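Ribosome biogenesis GTPase A (Thermotoga maritima, PDB 3CNL) binds GTP as a circularly permuted GTPase and probably acts in a late step of 50S ribosomal subunit assembly. Local coordinates at residues L168-G172 against F232-A236; F185-F189 against S201-F206. The contacts are given in a common frame with arbitrary orientation. Numbering follows the deposited sequence.

Overall arrangement
Both contacts belong to the C-terminal helical part of this circularly permuted GTPase. Contact 1 joins helix 162-170 to helix 224-236, is buried and sits close to the nucleotide site. Contact 2 joins helix 182-196 to the start of helix 202-212. It lies farther out, is only partly buried and is away from the annotated sites. Their centres are about 14 Å apart, and they touch through Leu-169, Leu-170 and Phe-232 against Phe-185 and Ala-188. Contact 1 combines aliphatic packing with close backbone approach and a bridging water. Contact 2 is mostly ring packing. Along the chain, contact 2 falls between the two segments of contact 1.

Contact 1: residues L168-G172 against F232-A236; sequences LLLVG and FTEVA
A Schellman motif ends helix 162-170 here, and the turn packs against the last turn of helix 224-236. Residues 168-170 are helical. Val-171 is the first to leave helical angles, and Gly-172 is the C' residue with phi/psi 73/13. Gly-172 N bonds to Leu-169 O at 3.1 Å, and Ser-173 N bonds to Leu-168 O. Segment 232-236 is all helix. The backbones come closest at Val-171 and Ala-236, whose CA atoms are 4.4 Å apart. Val-171 points its side chain away. Gly-172 has no side chain, and this leaves a hollow that the methyl of Ala-236 fills, with CB 3.5 Å from Gly-172 N. A CB on Gly-172 would clash with Ala-236 CB. Phe-232 (chi1 m) points toward segment 168-172 and packs its ring against Leu-169 and Leu-170. Leu-169 (t, p) lays CD2 over one face of the ring in a CH-pi contact, 3.9 Å from the centroid. Leu-170 (m, t) meets the ring edge, CD2 to Phe-232 CE1 at 3.8 Å. Its CD2 also lies 3.8 Å from Val-235 CG1. A water donates to Leu-169 O at 2.8 Å and, weakly, to Phe-232 O at 3.0 Å. The contact adjoins the GTP site: Val-171 O accepts from ND2 of Asn-109, a GTP-binding residue. Arg-32 donates to Val-235 O and Ala-236 O. Leu-170 O faces the second helix and makes a CA-H...O contact with Ala-236 CA at 3.2 Å.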
loop_
_atom_site.group_PDB
_atom_site.type_symbol
_atom_site.label_atom_id
_atom_site.label_comp_id
_atom_site.label_asym_id
_atom_site.label_seq_id
_atom_site.Cartn_x
_atom_site.Cartn_y
_atom_site.Cartn_z
ATOM N N LEU A 168 -4.585 3.908 -6.152
ATOM C CA LEU A 168 -4.477 4.317 -4.747
ATOM C C LEU A 168 -5.802 4.220 -3.992
ATOM O O LEU A 168 -5.813 3.934 -2.793
ATOM C CB LEU A 168 -3.886 5.717 -4.616
ATOM C CG LEU A 168 -2.435 5.924 -5.059
ATOM C CD1 LEU A 168 -2.098 7.404 -5.028
ATOM C CD2 LEU A 168 -1.499 5.136 -4.113
ATOM N N LEU A 169 -6.914 4.484 -4.667
ATOM C CA LEU A 169 -8.223 4.213 -4.071
ATOM C C LEU A 169 -8.428 2.735 -3.747
ATOM O O LEU A 169 -8.935 2.369 -2.673
ATOM C CB LEU A 169 -9.347 4.699 -5.017
ATOM C CG LEU A 169 -10.797 4.424 -4.628
ATOM C CD1 LEU A 169 -11.131 5.182 -3.365
ATOM C CD2 LEU A 169 -11.720 4.882 -5.775
ATOM N N LEU A 170 -8.074 1.885 -4.699
ATOM C CA LEU A 170 -8.277 0.432 -4.561
ATOM C C LEU A 170 -7.457 -0.191 -3.404
ATOM O O LEU A 170 -7.865 -1.182 -2.815
ATOM C CB LEU A 170 -7.930 -0.264 -5.905
ATOM C CG LEU A 170 -8.933 -0.152 -7.054
ATOM C CD1 LEU A 170 -8.353 -0.514 -8.429
ATOM C CD2 LEU A 170 -10.163 -0.990 -6.792
ATOM N N VAL A 171 -6.288 0.371 -3.100
ATOM C CA VAL A 171 -5.486 -0.115 -1.964
ATOM C C VAL A 171 -5.772 0.665 -0.649
ATOM O O VAL A 171 -5.126 0.439 0.369
ATOM C CB VAL A 171 -3.962 -0.145 -2.296
ATOM C CG1 VAL A 171 -3.684 -1.140 -3.430
ATOM C CG2 VAL A 171 -3.455 1.241 -2.658
ATOM N N GLY A 172 -6.767 1.546 -0.674
ATOM C CA GLY A 172 -7.175 2.323 0.523
ATOM C C GLY A 172 -6.233 3.432 0.944
ATOM O O GLY A 172 -6.334 3.974 2.052
ATOM N N PHE A 232 -15.043 0.154 -1.871
ATOM C CA PHE A 232 -13.596 0.335 -2.009
ATOM C C PHE A 232 -12.844 0.110 -0.715
ATOM O O PHE A 232 -11.689 -0.312 -0.729
ATOM C CB PHE A 232 -13.242 1.681 -2.678
ATOM C CG PHE A 232 -13.630 1.730 -4.122
ATOM C CD1 PHE A 232 -13.026 0.888 -5.042
ATOM C CD2 PHE A 232 -14.639 2.594 -4.571
ATOM C CE1 PHE A 232 -13.422 0.895 -6.393
ATOM C CE2 PHE A 232 -15.028 2.607 -5.910
ATOM C CZ PHE A 232 -14.419 1.765 -6.818
ATOM N N THR A 233 -13.525 0.324 0.401
ATOM C CA THR A 233 -12.979 -0.016 1.717
ATOM C C THR A 233 -12.857 -1.519 1.796
ATOM O O THR A 233 -11.816 -2.035 2.185
ATOM C CB THR A 233 -13.883 0.513 2.839
ATOM O OG1 THR A 233 -13.836 1.942 2.799
ATOM C CG2 THR A 233 -13.406 0.028 4.216
ATOM N N GLU A 234 -13.907 -2.228 1.392
ATOM C CA GLU A 234 -13.848 -3.673 1.305
ATOM C C GLU A 234 -12.787 -4.221 0.330
ATOM O O GLU A 234 -12.079 -5.177 0.655
ATOM C CB GLU A 234 -15.231 -4.236 0.968
ATOM C CG GLU A 234 -16.174 -4.200 2.172
ATOM C CD GLU A 234 -17.469 -4.924 1.930
ATOM O OE1 GLU A 234 -18.224 -5.100 2.907
ATOM O OE2 GLU A 234 -17.744 -5.308 0.775
ATOM N N VAL A 235 -12.679 -3.636 -0.854
ATOM C CA VAL A 235 -11.618 -4.033 -1.809
ATOM C C VAL A 235 -10.211 -3.881 -1.193
ATOM O O VAL A 235 -9.361 -4.784 -1.307
ATOM C CB VAL A 235 -11.696 -3.242 -3.143
ATOM C CG1 VAL A 235 -10.473 -3.513 -3.991
ATOM C CG2 VAL A 235 -12.956 -3.636 -3.924
ATOM N N ALA A 236 -9.985 -2.740 -0.554
ATOM C CA ALA A 236 -8.694 -2.379 0.043
ATOM C C ALA A 236 -8.278 -3.374 1.136
ATOM O O ALA A 236 -7.086 -3.645 1.325
ATOM C CB ALA A 236 -8.788 -1.002 0.619
HETATM O O HOH W 1 -10.559 2.463 -0.430
#

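Contact 2: residues F185-F189 against S201-F206; sequences FERAF and SFSEFF
This is aromatic helix-helix packing in the outer C-terminal helical part, between helix 182-196 and the first turn of helix 202-212. The short axes cross at 80° and come within 11.1 Å. Segment 185-189 is helical throughout. Ser-201 is the N-cap of the second helix, and residues 202-206 are helical. The nearest CA atoms are those of Glu-186 and Phe-202, 6.4 Å apart. Phe-189 (chi1 t) points across the gap into an aromatic cluster with Phe-205 and Phe-206. Phe-206 (m) turns its edge toward the Phe-189 face in an offset edge-to-face pair, with centroids 5.3 Å apart and planes at 67°. The Phe-205 ring (t) pairs obliquely with Phe-189, with planes at 42° and Phe-189 CE1 3.3 Å from Phe-205 CG. Phe-202 (t) reaches back to the first helix. Its ring edge meets Phe-189 CB, 3.8 Å from CD1. Its CE1 lies 3.9 Å from Phe-185 CB. Glu-186 CG sits over one ring face, 3.8 Å from the centroid, as a CH-pi contact. Helix 224-236 extends the packing: Phe-231 meets Phe-205 and Phe-206 edge-to-face, and Leu-228 touches Phe-202 and Phe-206. Ser-201 OG caps the second helix, accepting from Glu-204 N at 3.1 Å.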
loop_
_atom_site.group_PDB
_atom_site.type_symbol
_atom_site.label_atom_id
_atom_site.label_comp_id
_atom_site.label_asym_id
_atom_site.label_seq_id
_atom_site.Cartn_x
_atom_site.Cartn_y
_atom_site.Cartn_z
ATOM N N PHE A 185 -13.649 6.919 -9.965
ATOM C CA PHE A 185 -14.425 5.767 -9.494
ATOM C C PHE A 185 -14.665 4.752 -10.584
ATOM O O PHE A 185 -14.517 3.562 -10.357
ATOM C CB PHE A 185 -15.778 6.161 -8.884
ATOM C CG PHE A 185 -15.674 7.003 -7.651
ATOM C CD1 PHE A 185 -14.932 6.572 -6.553
ATOM C CD2 PHE A 185 -16.341 8.227 -7.579
ATOM C CE1 PHE A 185 -14.845 7.350 -5.406
ATOM C CE2 PHE A 185 -16.278 9.025 -6.423
ATOM C CZ PHE A 185 -15.512 8.587 -5.341
ATOM N N GLU A 186 -15.051 5.220 -11.765
ATOM C CA GLU A 186 -15.242 4.337 -12.912
ATOM C C GLU A 186 -13.967 3.567 -13.303
ATOM O O GLU A 186 -14.028 2.346 -13.538
ATOM C CB GLU A 186 -15.820 5.118 -14.085
ATOM C CG GLU A 186 -17.218 5.642 -13.772
ATOM C CD GLU A 186 -17.783 6.573 -14.823
ATOM O OE1 GLU A 186 -19.021 6.698 -14.865
ATOM O OE2 GLU A 186 -17.020 7.212 -15.579
ATOM N N ARG A 187 -12.829 4.265 -13.358
ATOM C CA ARG A 187 -11.515 3.655 -13.632
ATOM C C ARG A 187 -11.194 2.556 -12.619
ATOM O O ARG A 187 -10.775 1.461 -12.975
ATOM C CB ARG A 187 -10.419 4.721 -13.499
ATOM C CG ARG A 187 -9.274 4.696 -14.507
ATOM C CD ARG A 187 -8.290 3.560 -14.475
ATOM N NE ARG A 187 -8.591 2.600 -15.530
ATOM C CZ ARG A 187 -7.795 1.634 -15.986
ATOM N NH1 ARG A 187 -8.260 0.816 -16.918
ATOM N NH2 ARG A 187 -6.558 1.460 -15.535
ATOM N N ALA A 188 -11.334 2.886 -11.349
ATOM C CA ALA A 188 -11.097 1.919 -10.266
ATOM C C ALA A 188 -11.991 0.698 -10.412
ATOM O O ALA A 188 -11.532 -0.426 -10.241
ATOM C CB ALA A 188 -11.337 2.575 -8.909
ATOM N N PHE A 189 -13.273 0.913 -10.694
ATOM C CA PHE A 189 -14.181 -0.223 -10.913
ATOM C C PHE A 189 -13.736 -1.046 -12.139
ATOM O O PHE A 189 -13.689 -2.266 -12.079
ATOM C CB PHE A 189 -15.658 0.228 -11.046
ATOM C CG PHE A 189 -16.607 -0.913 -11.256
ATOM C CD1 PHE A 189 -16.842 -1.831 -10.234
ATOM C CD2 PHE A 189 -17.230 -1.105 -12.482
ATOM C CE1 PHE A 189 -17.706 -2.924 -10.436
ATOM C CE2 PHE A 189 -18.091 -2.186 -12.689
ATOM C CZ PHE A 189 -18.331 -3.085 -11.667
ATOM N N SER A 201 -22.069 -2.994 -15.939
ATOM C CA SER A 201 -21.856 -1.545 -15.950
ATOM C C SER A 201 -21.600 -1.028 -14.520
ATOM O O SER A 201 -22.057 -1.611 -13.537
ATOM C CB SER A 201 -22.991 -0.789 -16.642
ATOM O OG SER A 201 -23.970 -0.346 -15.721
ATOM N N PHE A 202 -20.831 0.046 -14.431
ATOM C CA PHE A 202 -20.550 0.743 -13.181
ATOM C C PHE A 202 -21.842 1.090 -12.435
ATOM O O PHE A 202 -22.006 0.763 -11.253
ATOM C CB PHE A 202 -19.736 2.012 -13.504
ATOM C CG PHE A 202 -19.515 2.913 -12.333
ATOM C CD1 PHE A 202 -18.422 2.725 -11.498
ATOM C CD2 PHE A 202 -20.405 3.955 -12.057
ATOM C CE1 PHE A 202 -18.208 3.561 -10.408
ATOM C CE2 PHE A 202 -20.214 4.784 -10.960
ATOM C CZ PHE A 202 -19.104 4.595 -10.133
ATOM N N SER A 203 -22.752 1.751 -13.139
ATOM C CA SER A 203 -24.026 2.182 -12.579
ATOM C C SER A 203 -24.856 1.033 -12.023
ATOM O O SER A 203 -25.376 1.132 -10.905
ATOM C CB SER A 203 -24.822 2.982 -13.625
ATOM O OG SER A 203 -24.196 4.247 -13.795
ATOM N N GLU A 204 -24.958 -0.062 -12.774
ATOM C CA GLU A 204 -25.706 -1.228 -12.321
ATOM C C GLU A 204 -25.056 -1.917 -11.128
ATOM O O GLU A 204 -25.753 -2.378 -10.216
ATOM C CB GLU A 204 -25.828 -2.252 -13.437
ATOM C CG GLU A 204 -26.799 -1.893 -14.572
ATOM C CD GLU A 204 -26.741 -2.896 -15.714
ATOM O OE1 GLU A 204 -26.478 -4.090 -15.456
ATOM O OE2 GLU A 204 -26.950 -2.494 -16.886
ATOM N N PHE A 205 -23.724 -2.034 -11.156
ATOM C CA PHE A 205 -23.012 -2.695 -10.071
ATOM C C PHE A 205 -23.250 -1.994 -8.733
ATOM O O PHE A 205 -23.545 -2.651 -7.727
ATOM C CB PHE A 205 -21.502 -2.791 -10.361
ATOM C CG PHE A 205 -20.742 -3.506 -9.285
ATOM C CD1 PHE A 205 -20.579 -4.886 -9.337
ATOM C CD2 PHE A 205 -20.231 -2.806 -8.183
ATOM C CE1 PHE A 205 -19.881 -5.557 -8.310
ATOM C CE2 PHE A 205 -19.556 -3.464 -7.166
ATOM C CZ PHE A 205 -19.375 -4.851 -7.234
ATOM N N PHE A 206 -23.139 -0.675 -8.722
ATOM C CA PHE A 206 -23.256 0.098 -7.478
ATOM C C PHE A 206 -24.666 0.365 -6.985
ATOM O O PHE A 206 -24.874 0.579 -5.795
ATOM C CB PHE A 206 -22.415 1.364 -7.559
ATOM C CG PHE A 206 -20.947 1.063 -7.497
ATOM C CD1 PHE A 206 -20.361 0.728 -6.277
ATOM C CD2 PHE A 206 -20.186 1.001 -8.662
ATOM C CE1 PHE A 206 -19.019 0.387 -6.205
ATOM C CE2 PHE A 206 -18.824 0.666 -8.602
ATOM C CZ PHE A 206 -18.246 0.370 -7.375
#